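Local structure of inactive poly [ADP-ribose] polymerase RCD1 (Arabidopsis thaliana, 5NGO) at residues 10-15 against 64-69; 108-113 against 121-126; 134-139 against 164-169. The protein is an inactive member of the poly(ADP-ribose) polymerase family that is bound by the downy mildew effector HaRxL106, which thereby suppresses plant immunity. All blocks are in the same frame, centred on the assembly; numbering follows the deposited sequence.

Interaction 1 (10-15 against 64-69); sequences DAVKKM and YAWLPA
Trp66 reaches from its strand with the six-membered half of its indole leading, and Met15 and Val12 on the helix receive it. CB of Met15 comes to the ring edge, close to the indole plane, 4.1 Å from CZ2 of Trp66. One turn earlier, Val12 meets the same benzo corner obliquely: its CG1 is also 4.1 Å from Trp66 CH2. That methyl stands opposite the backbone N about the first torsion of Val12 (chi1 174°), which brings it to the indole. The first torsion of Trp66, -60°, sets the ring beside its own backbone N, and from there the indole spans a gap in which the nearest CA atoms, those of Val12 and Tyr64, are 10.1 Å apart. The side-chain contacts here are apolar. The indole's polar end is satisfied away from the helix, since NE1 of Trp66 donates to Ala103 O. Phe16, the next residue on the helix, adds an edge-to-face ring pair to Trp66, while Val12 also touches Phe178 and Val180 of strand 174-182. The arrangement is helix-on-sheet packing: helix 9-19 lies over the mixed sheet of the PARP catalytic fold, with a strand tryptophan reaching up into the interface.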
loop_
_atom_site.group_PDB
_atom_site.type_symbol
_atom_site.label_atom_id
_atom_site.label_comp_id
_atom_site.label_asym_id
_atom_site.label_seq_id
_atom_site.Cartn_x
_atom_site.Cartn_y
_atom_site.Cartn_z
ATOM N N ASP A 10 -15.801 -7.809 -4.373
ATOM C CA ASP A 10 -15.700 -9.251 -4.062
ATOM C C ASP A 10 -14.289 -9.821 -4.218
ATOM O O ASP A 10 -13.857 -10.618 -3.388
ATOM C CB ASP A 10 -16.671 -10.091 -4.906
ATOM C CG ASP A 10 -18.086 -10.042 -4.378
ATOM O OD1 ASP A 10 -18.286 -10.300 -3.163
ATOM O OD2 ASP A 10 -19.015 -9.752 -5.173
ATOM N N ALA A 11 -13.587 -9.424 -5.274
ATOM C CA ALA A 11 -12.212 -9.881 -5.488
ATOM C C ALA A 11 -11.266 -9.380 -4.390
ATOM O O ALA A 11 -10.371 -10.109 -3.967
ATOM C CB ALA A 11 -11.716 -9.455 -6.858
ATOM N N VAL A 12 -11.490 -8.148 -3.927
ATOM C CA VAL A 12 -10.676 -7.541 -2.881
ATOM C C VAL A 12 -10.908 -8.313 -1.595
ATOM O O VAL A 12 -9.951 -8.672 -0.913
ATOM C CB VAL A 12 -11.030 -6.047 -2.647
ATOM C CG1 VAL A 12 -10.280 -5.459 -1.457
ATOM C CG2 VAL A 12 -10.806 -5.202 -3.852
ATOM N N LYS A 13 -12.190 -8.557 -1.285
ATOM C CA LYS A 13 -12.595 -9.364 -0.131
ATOM C C LYS A 13 -11.910 -10.727 -0.134
ATOM O O LYS A 13 -11.347 -11.143 0.881
ATOM C CB LYS A 13 -14.117 -9.562 -0.082
ATOM C CG LYS A 13 -14.584 -10.208 1.230
ATOM C CD LYS A 13 -16.066 -10.049 1.491
ATOM C CE LYS A 13 -16.905 -10.686 0.401
ATOM N NZ LYS A 13 -18.351 -10.599 0.736
ATOM N N LYS A 14 -11.950 -11.391 -1.287
ATOM C CA LYS A 14 -11.309 -12.692 -1.462
ATOM C C LYS A 14 -9.790 -12.638 -1.288
ATOM O O LYS A 14 -9.226 -13.484 -0.599
ATOM C CB LYS A 14 -11.676 -13.296 -2.823
ATOM C CG LYS A 14 -12.992 -14.062 -2.750
ATOM C CD LYS A 14 -13.911 -13.956 -3.977
ATOM C CE LYS A 14 -15.376 -14.079 -3.553
ATOM N NZ LYS A 14 -16.230 -14.777 -4.554
ATOM N N MET A 15 -9.143 -11.653 -1.901
ATOM C CA MET A 15 -7.708 -11.389 -1.676
ATOM C C MET A 15 -7.363 -11.271 -0.190
ATOM O O MET A 15 -6.369 -11.835 0.263
ATOM C CB MET A 15 -7.261 -10.101 -2.381
ATOM C CG MET A 15 -6.478 -10.315 -3.674
ATOM S SD MET A 15 -5.706 -8.772 -4.219
ATOM C CE MET A 15 -7.095 -7.941 -4.964
ATOM N N TYR A 64 -0.740 -4.344 -6.716
ATOM C CA TYR A 64 -1.610 -4.087 -5.574
ATOM C C TYR A 64 -0.807 -4.333 -4.321
ATOM O O TYR A 64 0.052 -5.219 -4.294
ATOM C CB TYR A 64 -2.870 -4.929 -5.626
ATOM C CG TYR A 64 -3.921 -4.376 -6.564
ATOM C CD1 TYR A 64 -4.620 -3.210 -6.256
ATOM C CD2 TYR A 64 -4.186 -4.990 -7.794
ATOM C CE1 TYR A 64 -5.606 -2.712 -7.063
ATOM C CE2 TYR A 64 -5.136 -4.485 -8.656
ATOM C CZ TYR A 64 -5.827 -3.327 -8.295
ATOM O OH TYR A 64 -6.842 -2.901 -9.111
ATOM N N ALA A 65 -1.035 -3.524 -3.293
ATOM C CA ALA A 65 -0.361 -3.693 -2.010
ATOM C C ALA A 65 -1.234 -3.165 -0.885
ATOM O O ALA A 65 -2.092 -2.316 -1.118
ATOM C CB ALA A 65 0.973 -2.958 -2.040
ATOM N N TRP A 66 -1.019 -3.675 0.321
ATOM C CA TRP A 66 -1.845 -3.351 1.469
ATOM C C TRP A 66 -1.130 -2.331 2.350
ATOM O O TRP A 66 0.074 -2.470 2.630
ATOM C CB TRP A 66 -2.143 -4.580 2.311
ATOM C CG TRP A 66 -2.864 -5.656 1.589
ATOM C CD1 TRP A 66 -2.337 -6.777 1.043
ATOM C CD2 TRP A 66 -4.268 -5.715 1.336
ATOM N NE1 TRP A 66 -3.308 -7.527 0.450
ATOM C CE2 TRP A 66 -4.511 -6.892 0.613
ATOM C CE3 TRP A 66 -5.346 -4.884 1.649
ATOM C CZ2 TRP A 66 -5.790 -7.271 0.203
ATOM C CZ3 TRP A 66 -6.600 -5.235 1.240
ATOM C CH2 TRP A 66 -6.817 -6.430 0.520
ATOM N N LEU A 67 -1.877 -1.305 2.753
ATOM C CA LEU A 67 -1.383 -0.257 3.623
ATOM C C LEU A 67 -2.182 -0.262 4.929
ATOM O O LEU A 67 -3.388 -0.004 4.906
ATOM C CB LEU A 67 -1.549 1.110 2.915
ATOM C CG LEU A 67 -1.079 2.340 3.694
ATOM C CD1 LEU A 67 0.417 2.276 4.016
ATOM C CD2 LEU A 67 -1.367 3.587 2.851
ATOM N N PRO A 68 -1.548 -0.545 6.068
ATOM C CA PRO A 68 -2.259 -0.426 7.349
ATOM C C PRO A 68 -2.716 0.980 7.609
ATOM O O PRO A 68 -1.936 1.936 7.366
ATOM C CB PRO A 68 -1.224 -0.857 8.381
ATOM C CG PRO A 68 -0.156 -1.610 7.605
ATOM C CD PRO A 68 -0.174 -1.064 6.243
ATOM N N ALA A 69 -3.960 1.140 8.052
ATOM C CA ALA A 69 -4.519 2.464 8.304
ATOM C C ALA A 69 -5.230 2.492 9.645
ATOM O O ALA A 69 -5.084 1.576 10.448
ATOM C CB ALA A 69 -5.470 2.833 7.170
#

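Interaction 2 (108-113 against 121-126); sequences FSARYC and RYMVLC
Arg121 overlaps the carbonyl end of Cys113, its side chain passing alongside with CG coming to 3.5 Å from Cys113 O. The chain runs extended from CG to NE, carrying the guanidinium past that oxygen to the turn formed by the preceding residues. There NH1 of Arg121 donates to two backbone oxygens, Cys113 O at 2.8 Å and Arg111 O at 3.2 Å. Both bonds are weak, strongly bent at N-H...O angles of 121° and 127°. Arg111 O sits at the guanidinium edge near its plane, whereas Cys113 O approaches obliquely. The turn itself is tied by Tyr112 N to Ser109 O and Cys113 N to Ala110 O; the arginine adds two weak bonds to a turn already held by its own backbone.

The rest of the contact is packing round two sulfurs. SG of Cys113 packs 3.7 Å from SD of Met123, and the thioether, bent at both chi2 and chi3, swings its CE to 3.9 Å from Ser109 OG and 4.0 Å from Ala110 CA. The hydroxyl of Ser109 has its polar partner in Thr101 OG1.

Strand 121-129 lies between 62-68 and 174-182. Ser109 and Cys113 of the loop also touch Pro68 on the first of these, Arg121 rests on Phe182 of the second, and Met123 extends the packing to Trp66 and to Phe16 of helix 9-19.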
loop_
_atom_site.group_PDB
_atom_site.type_symbol
_atom_site.label_atom_id
_atom_site.label_comp_id
_atom_site.label_asym_id
_atom_site.label_seq_id
_atom_site.Cartn_x
_atom_site.Cartn_y
_atom_site.Cartn_z
ATOM N N PHE A 108 0.798 -10.372 7.325
ATOM C CA PHE A 108 2.032 -9.772 7.820
ATOM C C PHE A 108 1.804 -8.471 8.601
ATOM O O PHE A 108 2.506 -8.205 9.562
ATOM C CB PHE A 108 2.959 -9.501 6.621
ATOM C CG PHE A 108 4.412 -9.606 6.910
ATOM C CD1 PHE A 108 5.068 -10.820 6.816
ATOM C CD2 PHE A 108 5.143 -8.459 7.214
ATOM C CE1 PHE A 108 6.455 -10.899 7.036
ATOM C CE2 PHE A 108 6.525 -8.522 7.436
ATOM C CZ PHE A 108 7.177 -9.742 7.348
ATOM N N SER A 109 0.850 -7.650 8.166
ATOM C CA SER A 109 0.630 -6.335 8.777
ATOM C C SER A 109 -0.788 -6.103 9.342
ATOM O O SER A 109 -1.087 -5.006 9.832
ATOM C CB SER A 109 1.004 -5.247 7.772
ATOM O OG SER A 109 0.232 -5.323 6.593
ATOM N N ALA A 110 -1.638 -7.132 9.322
ATOM C CA ALA A 110 -3.000 -7.038 9.854
ATOM C C ALA A 110 -3.057 -6.567 11.309
ATOM O O ALA A 110 -3.874 -5.711 11.652
ATOM C CB ALA A 110 -3.726 -8.361 9.702
ATOM N N ARG A 111 -2.175 -7.116 12.152
ATOM C CA ARG A 111 -2.105 -6.735 13.561
ATOM C C ARG A 111 -1.608 -5.306 13.809
ATOM O O ARG A 111 -1.807 -4.762 14.886
ATOM C CB ARG A 111 -1.242 -7.743 14.348
ATOM C CG ARG A 111 -2.039 -9.020 14.663
ATOM C CD ARG A 111 -1.730 -9.644 16.051
ATOM N NE ARG A 111 -2.980 -9.905 16.810
ATOM C CZ ARG A 111 -3.818 -10.914 16.597
ATOM N NH1 ARG A 111 -3.571 -11.845 15.678
ATOM N NH2 ARG A 111 -4.902 -11.022 17.341
ATOM N N TYR A 112 -0.971 -4.713 12.809
ATOM C CA TYR A 112 -0.465 -3.349 12.894
ATOM C C TYR A 112 -1.540 -2.306 12.441
ATOM O O TYR A 112 -1.281 -1.105 12.499
ATOM C CB TYR A 112 0.857 -3.305 12.135
ATOM C CG TYR A 112 1.671 -2.042 12.287
ATOM C CD1 TYR A 112 1.450 -0.951 11.450
ATOM C CD2 TYR A 112 2.669 -1.941 13.252
ATOM C CE1 TYR A 112 2.208 0.225 11.555
ATOM C CE2 TYR A 112 3.444 -0.775 13.381
ATOM C CZ TYR A 112 3.207 0.301 12.526
ATOM O OH TYR A 112 3.957 1.447 12.645
ATOM N N CYS A 113 -2.736 -2.776 12.076
ATOM C CA CYS A 113 -3.894 -1.916 11.922
ATOM C C CYS A 113 -4.563 -1.631 13.262
ATOM O O CYS A 113 -5.081 -2.539 13.894
ATOM C CB CYS A 113 -4.923 -2.550 10.968
ATOM S SG CYS A 113 -4.331 -2.911 9.286
ATOM N N ARG A 121 -10.801 -2.810 12.615
ATOM C CA ARG A 121 -9.512 -2.467 12.026
ATOM C C ARG A 121 -9.689 -2.137 10.552
ATOM O O ARG A 121 -10.687 -2.530 9.944
ATOM C CB ARG A 121 -8.558 -3.648 12.170
ATOM C CG ARG A 121 -8.214 -3.997 13.599
ATOM C CD ARG A 121 -7.463 -5.319 13.631
ATOM N NE ARG A 121 -7.222 -5.782 14.997
ATOM C CZ ARG A 121 -6.097 -5.621 15.692
ATOM N NH1 ARG A 121 -5.029 -4.990 15.182
ATOM N NH2 ARG A 121 -6.040 -6.105 16.924
ATOM N N TYR A 122 -8.722 -1.418 9.996
ATOM C CA TYR A 122 -8.825 -0.854 8.653
ATOM C C TYR A 122 -7.532 -1.029 7.895
ATOM O O TYR A 122 -6.477 -0.592 8.346
ATOM C CB TYR A 122 -9.146 0.637 8.708
ATOM C CG TYR A 122 -10.396 0.987 9.469
ATOM C CD1 TYR A 122 -10.375 1.154 10.838
ATOM C CD2 TYR A 122 -11.618 1.142 8.803
ATOM C CE1 TYR A 122 -11.530 1.476 11.542
ATOM C CE2 TYR A 122 -12.787 1.484 9.481
ATOM C CZ TYR A 122 -12.740 1.640 10.866
ATOM O OH TYR A 122 -13.866 1.975 11.582
ATOM N N MET A 123 -7.623 -1.645 6.724
ATOM C CA MET A 123 -6.489 -1.851 5.831
ATOM C C MET A 123 -6.873 -1.311 4.442
ATOM O O MET A 123 -7.972 -1.614 3.945
ATOM C CB MET A 123 -6.219 -3.350 5.742
ATOM C CG MET A 123 -4.989 -3.725 4.910
ATOM S SD MET A 123 -3.510 -3.990 5.843
ATOM C CE MET A 123 -3.641 -5.750 6.073
ATOM N N VAL A 124 -5.967 -0.546 3.829
ATOM C CA VAL A 124 -6.244 0.056 2.526
ATOM C C VAL A 124 -5.541 -0.754 1.431
ATOM O O VAL A 124 -4.353 -1.055 1.561
ATOM C CB VAL A 124 -5.768 1.527 2.486
ATOM C CG1 VAL A 124 -5.982 2.150 1.124
ATOM C CG2 VAL A 124 -6.495 2.348 3.525
ATOM N N LEU A 125 -6.266 -1.119 0.379
ATOM C CA LEU A 125 -5.656 -1.713 -0.810
ATOM C C LEU A 125 -5.271 -0.576 -1.767
ATOM O O LEU A 125 -6.125 0.218 -2.164
ATOM C CB LEU A 125 -6.571 -2.697 -1.533
ATOM C CG LEU A 125 -5.931 -3.468 -2.693
ATOM C CD1 LEU A 125 -4.870 -4.387 -2.166
ATOM C CD2 LEU A 125 -6.927 -4.322 -3.439
ATOM N N CYS A 126 -3.991 -0.536 -2.131
ATOM C CA CYS A 126 -3.444 0.492 -3.020
ATOM C C CYS A 126 -2.923 -0.081 -4.332
ATOM O O CYS A 126 -2.502 -1.239 -4.388
ATOM C CB CYS A 126 -2.265 1.170 -2.356
ATOM S SG CYS A 126 -2.627 2.012 -0.825
#

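Interaction 3 (134-139 against 164-169); sequences ELLRGD and IVWNIN
The buried carboxylate of Glu134 is gripped from outside the two segments, OE2 accepting from Gly146 N and OE1 from Gln142 NE2, and it skirts the indole of Trp166, with OE2 of Glu134 4.4 Å from CZ2 of Trp166. The indole reaches across to Leu136 as well, from a tight turn closed by a 2.8 Å backbone bond from Asn169 N to Trp166 O. Beside it, Ile164 packs against the same leucine.

Leu136 divides its two methyls between these partners. CD2 meets Ile164 CG1 at 3.5 Å, a snug van der Waals approach, and the two side chains meet at a slant. CD1 approaches the ring obliquely, 4.2 Å from Trp166 CZ2, with the leucine and the tryptophan running past each other in opposite senses. One face of the indole is taken by its own neighbour two residues back: Ile164 CG2 sits 3.7 Å above the indole plane, offset toward the rim. Ile164 can serve both because of its first torsion, -56°, which sends CG1 to the leucine and places CG2 anti to the backbone N, over the tryptophan.

In the sheet, strand 153-154 lies between 134-135 and 162-165. It bonds to both, through Val154 to Glu134 and Leu136 and through Gly153 to Ile164, so the side chains meet across an intervening strand.

The chemistry implies a division of labour: contact between the segments rests on aliphatic and aromatic surface, while two N-H donors satisfy the oxygens of the buried carboxylate at its border and would be expected to favour its ionised form.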
loop_
_atom_site.group_PDB
_atom_site.type_symbol
_atom_site.label_atom_id
_atom_site.label_comp_id
_atom_site.label_asym_id
_atom_site.label_seq_id
_atom_site.Cartn_x
_atom_site.Cartn_y
_atom_site.Cartn_z
ATOM N N GLU A 134 14.135 -2.113 -6.840
ATOM C CA GLU A 134 15.419 -2.315 -6.175
ATOM C C GLU A 134 15.254 -3.391 -5.096
ATOM O O GLU A 134 14.397 -3.282 -4.218
ATOM C CB GLU A 134 15.877 -1.015 -5.519
ATOM C CG GLU A 134 17.273 -1.053 -4.940
ATOM C CD GLU A 134 17.710 0.255 -4.290
ATOM O OE1 GLU A 134 18.672 0.223 -3.494
ATOM O OE2 GLU A 134 17.091 1.316 -4.535
ATOM N N LEU A 135 16.088 -4.430 -5.164
ATOM C CA LEU A 135 16.220 -5.399 -4.074
ATOM C C LEU A 135 16.967 -4.694 -2.943
ATOM O O LEU A 135 18.107 -4.262 -3.162
ATOM C CB LEU A 135 16.985 -6.648 -4.539
ATOM C CG LEU A 135 17.243 -7.839 -3.584
ATOM C CD1 LEU A 135 16.050 -8.095 -2.657
ATOM C CD2 LEU A 135 17.697 -9.097 -4.346
ATOM N N LEU A 136 16.330 -4.538 -1.789
ATOM C CA LEU A 136 16.915 -3.766 -0.702
ATOM C C LEU A 136 17.904 -4.553 0.154
ATOM O O LEU A 136 17.592 -5.634 0.663
ATOM C CB LEU A 136 15.830 -3.170 0.199
ATOM C CG LEU A 136 15.209 -1.790 -0.084
ATOM C CD1 LEU A 136 15.289 -1.304 -1.520
ATOM C CD2 LEU A 136 13.771 -1.708 0.406
ATOM N N ARG A 137 19.053 -3.920 0.347
ATOM C CA ARG A 137 20.214 -4.523 0.996
ATOM C C ARG A 137 20.236 -4.310 2.519
ATOM O O ARG A 137 21.221 -4.676 3.169
ATOM C CB ARG A 137 21.521 -3.971 0.395
ATOM C CG ARG A 137 21.644 -3.958 -1.131
ATOM C CD ARG A 137 22.377 -5.139 -1.778
ATOM N NE ARG A 137 23.693 -5.376 -1.172
ATOM C CZ ARG A 137 24.258 -6.566 -0.933
ATOM N NH1 ARG A 137 23.644 -7.718 -1.225
ATOM N NH2 ARG A 137 25.474 -6.612 -0.373
ATOM N N GLY A 138 19.198 -3.714 3.109
ATOM C CA GLY A 138 19.110 -3.591 4.569
ATOM C C GLY A 138 19.728 -2.358 5.206
ATOM O O GLY A 138 20.001 -2.337 6.399
ATOM N N ASP A 139 19.914 -1.312 4.399
ATOM C CA ASP A 139 20.436 -0.011 4.825
ATOM C C ASP A 139 19.354 0.746 5.627
ATOM O O ASP A 139 18.356 1.205 5.066
ATOM C CB ASP A 139 20.873 0.765 3.569
ATOM C CG ASP A 139 21.724 1.990 3.865
ATOM O OD1 ASP A 139 21.519 2.676 4.900
ATOM O OD2 ASP A 139 22.561 2.289 2.994
ATOM N N ILE A 164 8.753 -0.758 -0.276
ATOM C CA ILE A 164 9.081 0.544 0.302
ATOM C C ILE A 164 8.933 1.530 -0.837
ATOM O O ILE A 164 9.609 1.400 -1.854
ATOM C CB ILE A 164 10.537 0.608 0.812
ATOM C CG1 ILE A 164 10.832 -0.498 1.826
ATOM C CG2 ILE A 164 10.831 1.971 1.427
ATOM C CD1 ILE A 164 10.223 -0.269 3.188
ATOM N N VAL A 165 8.028 2.492 -0.682
ATOM C CA VAL A 165 7.905 3.600 -1.623
ATOM C C VAL A 165 8.564 4.805 -0.963
ATOM O O VAL A 165 8.191 5.188 0.159
ATOM C CB VAL A 165 6.438 3.889 -1.963
ATOM C CG1 VAL A 165 6.310 5.151 -2.790
ATOM C CG2 VAL A 165 5.831 2.700 -2.678
ATOM N N TRP A 166 9.545 5.396 -1.654
ATOM C CA TRP A 166 10.331 6.522 -1.076
ATOM C C TRP A 166 9.454 7.761 -0.914
ATOM O O TRP A 166 8.493 7.944 -1.655
ATOM C CB TRP A 166 11.553 6.854 -1.933
ATOM C CG TRP A 166 12.364 5.646 -2.246
ATOM C CD1 TRP A 166 12.549 5.067 -3.478
ATOM C CD2 TRP A 166 13.036 4.809 -1.302
ATOM N NE1 TRP A 166 13.323 3.945 -3.354
ATOM C CE2 TRP A 166 13.628 3.759 -2.029
ATOM C CE3 TRP A 166 13.199 4.852 0.089
ATOM C CZ2 TRP A 166 14.393 2.766 -1.412
ATOM C CZ3 TRP A 166 13.949 3.870 0.706
ATOM C CH2 TRP A 166 14.543 2.835 -0.045
ATOM N N ASN A 167 9.790 8.606 0.056
ATOM C CA ASN A 167 8.976 9.787 0.376
ATOM C C ASN A 167 8.670 10.655 -0.838
ATOM O O ASN A 167 7.522 11.044 -1.025
ATOM C CB ASN A 167 9.623 10.602 1.492
ATOM C CG ASN A 167 9.422 9.960 2.863
ATOM O OD1 ASN A 167 8.962 8.824 2.974
ATOM N ND2 ASN A 167 9.772 10.681 3.919
ATOM N N ILE A 168 9.665 10.889 -1.675
ATOM C CA ILE A 168 9.507 11.653 -2.911
ATOM C C ILE A 168 8.402 11.103 -3.842
ATOM O O ILE A 168 7.759 11.851 -4.571
ATOM C CB ILE A 168 10.851 11.814 -3.700
ATOM C CG1 ILE A 168 11.498 10.473 -4.111
ATOM C CG2 ILE A 168 11.832 12.722 -2.977
ATOM C CD1 ILE A 168 12.371 10.585 -5.332
ATOM N N ASN A 169 8.176 9.794 -3.792
ATOM C CA ASN A 169 7.230 9.124 -4.677
ATOM C C ASN A 169 5.848 8.894 -4.058
ATOM O O ASN A 169 4.968 8.384 -4.740
ATOM C CB ASN A 169 7.821 7.777 -5.106
ATOM C CG ASN A 169 9.082 7.923 -5.966
ATOM O OD1 ASN A 169 9.301 8.945 -6.611
ATOM N ND2 ASN A 169 9.918 6.893 -5.962
#

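Interactions 1 and 2 belong to one continuous core: their centres are 9 Å apart, strands 62-68 and 121-129 are hydrogen-bonded neighbours, and Trp66 CE3 packs 3.5 Å from Met123 CG. Interaction 3 lies toward the outermost strand 134-135 of the same sheet, its centre about 22 Å from that of interaction 1 and 20 Å from that of interaction 2, with no touch between them. All three are largely buried, yet their chemistry differs. Helix meets sheet through apolar side chains in interaction 1; a loop meets a strand through weak arginine-carbonyl bonds and sulfur packing in interaction 2, reaching the surface at Arg111; interaction 3 joins two non-adjacent strand regions through aliphatic and indole surface.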